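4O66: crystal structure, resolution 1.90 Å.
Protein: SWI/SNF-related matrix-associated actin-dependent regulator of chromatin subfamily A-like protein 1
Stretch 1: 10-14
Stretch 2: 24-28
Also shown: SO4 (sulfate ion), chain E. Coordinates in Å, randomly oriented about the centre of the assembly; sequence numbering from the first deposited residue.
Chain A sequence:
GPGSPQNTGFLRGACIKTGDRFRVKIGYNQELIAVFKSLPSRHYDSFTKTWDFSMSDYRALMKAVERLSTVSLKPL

Stretch 1 10-14: FLRGA
Stretch 2 (24-28) VKIGY

Short antiparallel pairings are held chiefly by their backbones, and these two stretches illustrate the principle. Ala14 and Lys25 form the hydrogen-bonded pair, exchanging both amides: Lys25 N donates to Ala14 O at 2.9 Å, nearly linear at 176°, and Ala14 N donates to Lys25 O at 2.9 Å and 145°. One residue pair further along, Gly13 and Ile26 form the non-hydrogen-bonded pair. Beyond it the ladder resumes where Gly27 N donates to Arg12 O at 3.0 Å and 157°. Val24 CA adds a CA-H...O contact to Ala14 O at 3.6 Å.

The backbone is extended, with phi/psi of -152/144 at Ala14, -117/129 at Lys25 and -90/132 at Ile26; Gly13 lies at -142/-167. CA-CA spacing narrows from 5.4 Å at Ala14-Lys25 to 4.0 Å at Gly13-Ile26. Glycine suits this close approach: an ideal CB on Gly13 would clash with Lys25 O at 2.7 Å and Ile26 CD1 at 2.8 Å.

Apolar packing is modest. Leu11 (m, t) points toward the partner, its CD2 4.0 Å from CG2 of Ile26 (m, m). On the opposite face from Ile26 lie Ala14 and Lys25, whose all-m chain leads away, its NZ donating a very short 2.4 Å hydrogen bond to sulfate O3.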

# COMPACT_ATOMS: atom_id res chain seq x y z
N PHE A 10 -3.19 3.16 16.80
CA PHE A 10 -1.77 2.81 16.82
C PHE A 10 -1.26 2.56 15.41
O PHE A 10 -1.95 1.90 14.62
CB PHE A 10 -1.51 1.58 17.69
CG PHE A 10 -0.07 1.08 17.63
CD1 PHE A 10 0.94 1.71 18.36
CD2 PHE A 10 0.27 -0.03 16.86
CE1 PHE A 10 2.26 1.24 18.30
CE2 PHE A 10 1.59 -0.49 16.80
CZ PHE A 10 2.58 0.15 17.52
N LEU A 11 -0.07 3.07 15.12
CA LEU A 11 0.60 2.88 13.83
C LEU A 11 2.03 2.36 13.96
O LEU A 11 2.80 2.88 14.77
CB LEU A 11 0.64 4.18 13.06
CG LEU A 11 -0.70 4.80 12.69
CD1 LEU A 11 -0.47 6.16 12.06
CD2 LEU A 11 -1.36 3.88 11.72
N ARG A 12 2.38 1.35 13.18
CA ARG A 12 3.78 0.96 13.02
C ARG A 12 4.33 1.46 11.66
O ARG A 12 3.69 1.24 10.63
CB ARG A 12 3.92 -0.55 13.14
CG ARG A 12 5.25 -1.12 12.63
CD ARG A 12 6.44 -0.67 13.51
NE ARG A 12 7.66 -1.40 13.20
CZ ARG A 12 8.69 -1.51 14.02
NH1 ARG A 12 8.64 -0.94 15.21
NH2 ARG A 12 9.78 -2.20 13.67
N GLY A 13 5.50 2.09 11.67
CA GLY A 13 6.11 2.63 10.46
C GLY A 13 7.61 2.45 10.48
O GLY A 13 8.13 1.73 11.32
N ALA A 14 8.31 3.12 9.57
CA ALA A 14 9.73 2.91 9.40
C ALA A 14 10.38 4.17 8.87
O ALA A 14 9.78 4.88 8.06
CB ALA A 14 9.98 1.73 8.43
N VAL A 24 9.63 9.20 6.64
CA VAL A 24 8.91 8.30 7.53
C VAL A 24 7.74 7.70 6.76
O VAL A 24 6.94 8.43 6.23
CB VAL A 24 8.41 9.00 8.78
CG1 VAL A 24 7.62 8.03 9.65
CG2 VAL A 24 9.56 9.59 9.56
N LYS A 25 7.69 6.37 6.70
CA LYS A 25 6.67 5.63 5.92
C LYS A 25 5.83 4.80 6.85
O LYS A 25 6.38 4.04 7.64
CB LYS A 25 7.34 4.72 4.90
CG LYS A 25 8.22 5.44 3.87
CD LYS A 25 7.44 6.54 3.11
CE LYS A 25 6.40 5.95 2.18
NZ LYS A 25 7.13 5.38 1.04
N ILE A 26 4.50 4.89 6.75
CA ILE A 26 3.64 4.05 7.59
C ILE A 26 3.30 2.71 6.93
O ILE A 26 2.96 2.66 5.76
CB ILE A 26 2.33 4.77 7.98
CG1 ILE A 26 2.66 6.05 8.75
CG2 ILE A 26 1.47 3.90 8.83
CD1 ILE A 26 3.70 5.89 9.82
N GLY A 27 3.45 1.62 7.68
CA GLY A 27 3.31 0.28 7.12
C GLY A 27 1.86 -0.05 6.79
O GLY A 27 0.94 0.65 7.21
N TYR A 28 1.67 -1.15 6.07
CA TYR A 28 0.35 -1.66 5.70
C TYR A 28 -0.10 -2.65 6.76
O TYR A 28 0.60 -2.82 7.75
CB TYR A 28 0.41 -2.30 4.32
CG TYR A 28 0.91 -1.33 3.26
CD1 TYR A 28 0.09 -0.33 2.79
CD2 TYR A 28 2.20 -1.42 2.75
CE1 TYR A 28 0.53 0.55 1.82
CE2 TYR A 28 2.65 -0.54 1.80
CZ TYR A 28 1.81 0.45 1.33
OH TYR A 28 2.25 1.32 0.33
S SO4 E . 6.66 7.04 -2.39
O1 SO4 E . 7.69 7.96 -2.87
O2 SO4 E . 6.71 5.81 -3.19
O3 SO4 E . 6.92 6.76 -0.97
O4 SO4 E . 5.32 7.63 -2.50